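Local coordinates for protein lipolytic enzyme, G-D-S-L family (Bacteroides thetaiotaomicron, PDB 7BR2) that metabolizes the drug diltiazem in the gut as a serine esterase of the SGNH (GDSL) hydrolase family, and may also act as a lysophospholipase, at residues T365-Y369 against M414-R420; E368-Q373 against R407-Y411. One frame throughout, in Å; residues are numbered along the deposited sequence.

Interaction 1 of 2, residues T365-Y369 against M414-R420; sequences TFREY and MMFKEIR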
loop_
_atom_site.group_PDB
_atom_site.type_symbol
_atom_site.label_atom_id
_atom_site.label_comp_id
_atom_site.label_asym_id
_atom_site.label_seq_id
_atom_site.Cartn_x
_atom_site.Cartn_y
_atom_site.Cartn_z
ATOM N N THR A 365 0.387 7.097 -15.075
ATOM C CA THR A 365 0.116 7.878 -16.291
ATOM C C THR A 365 -1.382 7.946 -16.554
ATOM O O THR A 365 -1.915 9.000 -16.952
ATOM C CB THR A 365 0.856 7.325 -17.517
ATOM O OG1 THR A 365 0.222 6.130 -18.001
ATOM C CG2 THR A 365 2.310 7.051 -17.191
ATOM N N PHE A 366 -2.095 6.850 -16.261
ATOM C CA PHE A 366 -3.558 6.929 -16.371
ATOM C C PHE A 366 -4.156 7.926 -15.377
ATOM O O PHE A 366 -5.167 8.583 -15.681
ATOM C CB PHE A 366 -4.190 5.545 -16.187
ATOM C CG PHE A 366 -4.146 4.684 -17.426
ATOM C CD1 PHE A 366 -3.017 3.947 -17.739
ATOM C CD2 PHE A 366 -5.259 4.593 -18.263
ATOM C CE1 PHE A 366 -2.972 3.144 -18.886
ATOM C CE2 PHE A 366 -5.226 3.793 -19.409
ATOM C CZ PHE A 366 -4.067 3.069 -19.718
ATOM N N ARG A 367 -3.535 8.079 -14.203
ATOM C CA ARG A 367 -4.037 9.046 -13.220
ATOM C C ARG A 367 -3.818 10.490 -13.692
ATOM O O ARG A 367 -4.644 11.378 -13.427
ATOM C CB ARG A 367 -3.359 8.848 -11.860
ATOM C CG ARG A 367 -3.624 7.514 -11.154
ATOM C CD ARG A 367 -5.018 7.014 -11.401
ATOM N NE ARG A 367 -6.008 7.799 -10.688
ATOM C CZ ARG A 367 -7.286 7.870 -11.032
ATOM N NH1 ARG A 367 -8.125 8.615 -10.320
ATOM N NH2 ARG A 367 -7.716 7.202 -12.095
ATOM N N GLU A 368 -2.693 10.748 -14.365
ATOM C CA GLU A 368 -2.468 12.065 -14.965
ATOM C C GLU A 368 -3.523 12.352 -16.033
ATOM O O GLU A 368 -4.066 13.471 -16.128
ATOM C CB GLU A 368 -1.059 12.137 -15.566
ATOM C CG GLU A 368 0.082 11.984 -14.558
ATOM C CD GLU A 368 0.326 13.244 -13.743
ATOM O OE1 GLU A 368 -0.051 14.336 -14.205
ATOM O OE2 GLU A 368 0.870 13.155 -12.624
ATOM N N TYR A 369 -3.850 11.341 -16.833
ATOM C CA TYR A 369 -4.911 11.546 -17.812
ATOM C C TYR A 369 -6.231 11.871 -17.115
ATOM O O TYR A 369 -6.953 12.787 -17.531
ATOM C CB TYR A 369 -5.025 10.318 -18.719
ATOM C CG TYR A 369 -6.327 10.202 -19.478
ATOM C CD1 TYR A 369 -6.545 10.920 -20.660
ATOM C CD2 TYR A 369 -7.334 9.343 -19.033
ATOM C CE1 TYR A 369 -7.745 10.803 -21.365
ATOM C CE2 TYR A 369 -8.527 9.219 -19.724
ATOM C CZ TYR A 369 -8.733 9.950 -20.893
ATOM O OH TYR A 369 -9.924 9.806 -21.577
ATOM N N MET A 414 -2.447 10.338 -24.389
ATOM C CA MET A 414 -3.457 9.510 -23.740
ATOM C C MET A 414 -4.876 9.802 -24.202
ATOM O O MET A 414 -5.774 9.006 -23.908
ATOM C CB MET A 414 -3.344 9.661 -22.217
ATOM C CG MET A 414 -2.083 9.043 -21.645
ATOM S SD MET A 414 -2.102 7.209 -21.726
ATOM C CE MET A 414 -3.056 6.845 -20.244
ATOM N N MET A 415 -5.102 10.893 -24.944
ATOM C CA MET A 415 -6.431 11.156 -25.482
ATOM C C MET A 415 -6.854 10.111 -26.514
ATOM O O MET A 415 -8.049 9.996 -26.796
ATOM C CB MET A 415 -6.488 12.555 -26.109
ATOM C CG MET A 415 -5.689 12.664 -27.432
ATOM S SD MET A 415 -5.785 14.272 -28.237
ATOM C CE MET A 415 -7.516 14.332 -28.675
ATOM N N PHE A 416 -5.920 9.355 -27.093
ATOM C CA PHE A 416 -6.300 8.348 -28.080
ATOM C C PHE A 416 -6.722 7.053 -27.396
ATOM O O PHE A 416 -5.949 6.454 -26.636
ATOM C CB PHE A 416 -5.154 8.058 -29.050
ATOM C CG PHE A 416 -4.819 9.206 -29.947
ATOM C CD1 PHE A 416 -5.645 9.541 -31.019
ATOM C CD2 PHE A 416 -3.689 9.976 -29.704
ATOM C CE1 PHE A 416 -5.324 10.626 -31.851
ATOM C CE2 PHE A 416 -3.361 11.064 -30.527
ATOM C CZ PHE A 416 -4.170 11.381 -31.604
ATOM N N LYS A 417 -7.932 6.597 -27.733
ATOM C CA LYS A 417 -8.437 5.326 -27.242
ATOM C C LYS A 417 -7.477 4.180 -27.528
ATOM O O LYS A 417 -7.296 3.290 -26.689
ATOM C CB LYS A 417 -9.789 5.054 -27.917
ATOM C CG LYS A 417 -10.404 3.696 -27.619
ATOM C CD LYS A 417 -11.065 3.606 -26.267
ATOM C CE LYS A 417 -11.499 2.173 -26.001
ATOM N NZ LYS A 417 -11.970 1.997 -24.599
ATOM N N GLU A 418 -6.856 4.172 -28.705
ATOM C CA GLU A 418 -5.980 3.056 -29.013
ATOM C C GLU A 418 -4.759 3.036 -28.098
ATOM O O GLU A 418 -4.278 1.961 -27.717
ATOM C CB GLU A 418 -5.603 3.075 -30.495
ATOM C CG GLU A 418 -6.855 2.987 -31.377
ATOM C CD GLU A 418 -7.374 4.331 -31.915
ATOM O OE1 GLU A 418 -7.444 5.363 -31.176
ATOM O OE2 GLU A 418 -7.779 4.326 -33.098
ATOM N N ILE A 419 -4.286 4.205 -27.685
ATOM C CA ILE A 419 -3.148 4.257 -26.780
ATOM C C ILE A 419 -3.551 3.835 -25.365
ATOM O O ILE A 419 -2.826 3.081 -24.700
ATOM C CB ILE A 419 -2.518 5.653 -26.813
ATOM C CG1 ILE A 419 -1.751 5.827 -28.128
ATOM C CG2 ILE A 419 -1.596 5.856 -25.603
ATOM C CD1 ILE A 419 -1.237 7.223 -28.353
ATOM N N ARG A 420 -4.701 4.308 -24.879
ATOM C CA ARG A 420 -5.166 3.839 -23.578
ATOM C C ARG A 420 -5.323 2.324 -23.578
ATOM O O ARG A 420 -4.939 1.650 -22.612
ATOM C CB ARG A 420 -6.477 4.533 -23.196
ATOM C CG ARG A 420 -6.317 6.030 -22.960
ATOM C CD ARG A 420 -7.505 6.660 -22.215
ATOM N NE ARG A 420 -8.783 6.484 -22.905
ATOM C CZ ARG A 420 -9.194 7.192 -23.956
ATOM N NH1 ARG A 420 -8.422 8.151 -24.478
ATOM N NH2 ARG A 420 -10.383 6.945 -24.492
#

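Interaction 2 of 2, residues E368-Q373 against R407-Y411; sequences EYAWCQ and RRDLY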
loop_
_atom_site.group_PDB
_atom_site.type_symbol
_atom_site.label_atom_id
_atom_site.label_comp_id
_atom_site.label_asym_id
_atom_site.label_seq_id
_atom_site.Cartn_x
_atom_site.Cartn_y
_atom_site.Cartn_z
ATOM N N GLU A 368 -2.693 10.748 -14.365
ATOM C CA GLU A 368 -2.468 12.065 -14.965
ATOM C C GLU A 368 -3.523 12.352 -16.033
ATOM O O GLU A 368 -4.066 13.471 -16.128
ATOM C CB GLU A 368 -1.059 12.137 -15.566
ATOM C CG GLU A 368 0.082 11.984 -14.558
ATOM C CD GLU A 368 0.326 13.244 -13.743
ATOM O OE1 GLU A 368 -0.051 14.336 -14.205
ATOM O OE2 GLU A 368 0.870 13.155 -12.624
ATOM N N TYR A 369 -3.850 11.341 -16.833
ATOM C CA TYR A 369 -4.911 11.546 -17.812
ATOM C C TYR A 369 -6.231 11.871 -17.115
ATOM O O TYR A 369 -6.953 12.787 -17.531
ATOM C CB TYR A 369 -5.025 10.318 -18.719
ATOM C CG TYR A 369 -6.327 10.202 -19.478
ATOM C CD1 TYR A 369 -6.545 10.920 -20.660
ATOM C CD2 TYR A 369 -7.334 9.343 -19.033
ATOM C CE1 TYR A 369 -7.745 10.803 -21.365
ATOM C CE2 TYR A 369 -8.527 9.219 -19.724
ATOM C CZ TYR A 369 -8.733 9.950 -20.893
ATOM O OH TYR A 369 -9.924 9.806 -21.577
ATOM N N ALA A 370 -6.533 11.163 -16.023
ATOM C CA ALA A 370 -7.760 11.432 -15.272
ATOM C C ALA A 370 -7.787 12.857 -14.726
ATOM O O ALA A 370 -8.853 13.482 -14.668
ATOM C CB ALA A 370 -7.928 10.420 -14.134
ATOM N N TRP A 371 -6.641 13.373 -14.263
ATOM C CA TRP A 371 -6.640 14.779 -13.868
ATOM C C TRP A 371 -6.993 15.661 -15.059
ATOM O O TRP A 371 -7.793 16.593 -14.937
ATOM C CB TRP A 371 -5.305 15.241 -13.284
ATOM C CG TRP A 371 -5.452 16.695 -12.880
ATOM C CD1 TRP A 371 -5.884 17.168 -11.672
ATOM C CD2 TRP A 371 -5.260 17.856 -13.711
ATOM N NE1 TRP A 371 -5.944 18.534 -11.693
ATOM C CE2 TRP A 371 -5.572 18.984 -12.930
ATOM C CE3 TRP A 371 -4.849 18.048 -15.035
ATOM C CZ2 TRP A 371 -5.486 20.285 -13.426
ATOM C CZ3 TRP A 371 -4.768 19.345 -15.527
ATOM C CH2 TRP A 371 -5.084 20.442 -14.724
ATOM N N CYS A 372 -6.406 15.391 -16.226
ATOM C CA CYS A 372 -6.780 16.205 -17.381
ATOM C C CYS A 372 -8.289 16.187 -17.585
ATOM O O CYS A 372 -8.917 17.234 -17.809
ATOM C CB CYS A 372 -6.046 15.723 -18.639
ATOM S SG CYS A 372 -4.282 16.135 -18.574
ATOM N N GLN A 373 -8.898 15.024 -17.384
ATOM C CA GLN A 373 -10.315 14.903 -17.706
ATOM C C GLN A 373 -11.190 15.597 -16.670
ATOM O O GLN A 373 -12.072 16.383 -17.030
ATOM C CB GLN A 373 -10.712 13.428 -17.858
ATOM C CG GLN A 373 -10.269 12.815 -19.200
ATOM C CD GLN A 373 -10.883 13.508 -20.430
ATOM O OE1 GLN A 373 -11.780 14.335 -20.303
ATOM N NE2 GLN A 373 -10.406 13.144 -21.625
ATOM N N ARG A 407 0.958 18.873 -18.490
ATOM C CA ARG A 407 0.394 17.607 -18.927
ATOM C C ARG A 407 -0.047 17.583 -20.383
ATOM O O ARG A 407 -0.654 16.594 -20.799
ATOM C CB ARG A 407 -0.760 17.184 -18.016
ATOM C CG ARG A 407 -0.288 16.693 -16.659
ATOM C CD ARG A 407 -0.617 17.583 -15.501
ATOM N NE ARG A 407 0.120 17.119 -14.334
ATOM C CZ ARG A 407 1.364 17.491 -14.048
ATOM N NH1 ARG A 407 1.997 18.343 -14.834
ATOM N NH2 ARG A 407 1.972 17.018 -12.971
ATOM N N ARG A 408 0.213 18.636 -21.166
ATOM C CA ARG A 408 -0.273 18.652 -22.543
ATOM C C ARG A 408 0.346 17.531 -23.382
ATOM O O ARG A 408 -0.326 16.956 -24.243
ATOM C CB ARG A 408 -0.024 20.000 -23.215
ATOM C CG ARG A 408 -0.479 19.969 -24.679
ATOM C CD ARG A 408 -0.621 21.343 -25.313
ATOM N NE ARG A 408 0.532 22.188 -25.051
ATOM C CZ ARG A 408 0.684 23.404 -25.566
ATOM N NH1 ARG A 408 -0.257 23.898 -26.366
ATOM N NH2 ARG A 408 1.770 24.121 -25.286
ATOM N N ASP A 409 1.639 17.263 -23.216
ATOM C CA ASP A 409 2.258 16.183 -23.983
ATOM C C ASP A 409 1.619 14.832 -23.632
ATOM O O ASP A 409 1.184 14.058 -24.515
ATOM C CB ASP A 409 3.768 16.182 -23.716
ATOM C CG ASP A 409 4.506 15.151 -24.546
ATOM O OD1 ASP A 409 4.239 15.081 -25.760
ATOM O OD2 ASP A 409 5.355 14.417 -23.994
ATOM N N LEU A 410 1.514 14.557 -22.329
ATOM C CA LEU A 410 0.868 13.339 -21.885
ATOM C C LEU A 410 -0.560 13.273 -22.403
ATOM O O LEU A 410 -1.002 12.216 -22.851
ATOM C CB LEU A 410 0.905 13.239 -20.355
ATOM C CG LEU A 410 0.282 11.968 -19.740
ATOM C CD1 LEU A 410 1.108 11.488 -18.538
ATOM C CD2 LEU A 410 -1.195 12.156 -19.345
ATOM N N TYR A 411 -1.299 14.389 -22.362
ATOM C CA TYR A 411 -2.682 14.317 -22.826
ATOM C C TYR A 411 -2.753 14.057 -24.327
ATOM O O TYR A 411 -3.663 13.362 -24.796
ATOM C CB TYR A 411 -3.469 15.582 -22.478
ATOM C CG TYR A 411 -4.881 15.488 -23.022
ATOM C CD1 TYR A 411 -5.829 14.698 -22.394
ATOM C CD2 TYR A 411 -5.250 16.155 -24.191
ATOM C CE1 TYR A 411 -7.115 14.583 -22.900
ATOM C CE2 TYR A 411 -6.544 16.052 -24.705
ATOM C CZ TYR A 411 -7.467 15.263 -24.058
ATOM O OH TYR A 411 -8.746 15.149 -24.555
HETATM O O HOH W 1 -11.491 15.438 -23.386
#

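Interaction 1 of 2, residues T365-Y369 against M414-R420
T365 begins the contact: its hydroxyl hydrogen-bonds back to the carbonyl of L362, and here T365 OG1 merely packs on M414 CE at 4.0 Å. F366 takes M414 CE over its ring face in a CH-pi contact, 3.6 Å from the centroid and 6° off the normal, and M414 SD, 5.0 Å from the centroid, adds a Met-aromatic contact. A flexible methionine suits this place, since its methyl can set its C-H bonds against the ring face. The edge of F366 meets R420, with CZ 3.3 Å from R420 O. The Y369 ring lies against M414 and M415 at the end of helix 408-414, Y369 CD1 3.8 Å from M414 CB; R420 CD makes a CH-pi contact over its face, 4.0 Å from the centroid, while Y369 OH bonds N386. R420 also braces the turn, NH1 donating to M414 O at 2.8 Å and weakly to M415 O at 3.0 Å. Helix 344-377 thus packs against the junction of helices 408-414 and 417-437, whose R423, E424 and M427 also touch F366.

Interaction 2 of 2, residues E368-Q373 against R407-Y411
A single water links two side chains from opposite segments: it accepts a hydrogen bond from Q373 NE2 at 3.1 Å and is hydrogen-bonded to Y411 OH at 3.0 Å. Q373 suits this spot because its amide has both a donor and an acceptor, and OE1 is taken by the backbone N of F384. At the other end of the contact, E368 OE1 forms a salt bridge with R407 NE at 2.8 Å; E368 OE2 pairs with R364, so the carboxylate serves two arginines, a role for which its long side chain is well fitted. Between these polar ends lies a helix-helix interface: helix 344-377 packs against the start of helix 408-414, where R407 is the N-cap residue and its carbonyl accepts from Y411 N. The small C372 lets the second helix come close, its SG 3.7 Å from R407 CB and its CB 3.9 Å from Y411 CD1, with the sulfur obliquely placed by the Y411 ring. L410 is branched and apolar, and its CD1 meets E368 CB at 3.7 Å while its CD2 rests 3.7 Å from Y369 N. R407 also makes a cation-pi contact with W403, whose ring W371 meets edge-to-face.

In the fold
The chain first builds the five-stranded parallel sheet expected of an SGNH hydrolase, then the later strands, and then the long helix 344-377, which supplies the first segment of both contacts. It passes through helices 388-397 and 402-406 before returning at 407-411, where interaction 2 closes a loop of 33 residues. A few residues on, 414-420 closes the wider loop of interaction 1, of 44 residues. Interaction 2 nests within interaction 1, the two sharing E368 and Y369 at the start. Their centres lie 8 Å apart, and T365 O touches L410 CD2 between them. Together they fasten helices 408-414 and 417-437 to helix 344-377, while R367, salt-bridged to D74 and hydrogen-bonded to the G58 carbonyl, ties that helix to helix 64-75 and strand 53-58.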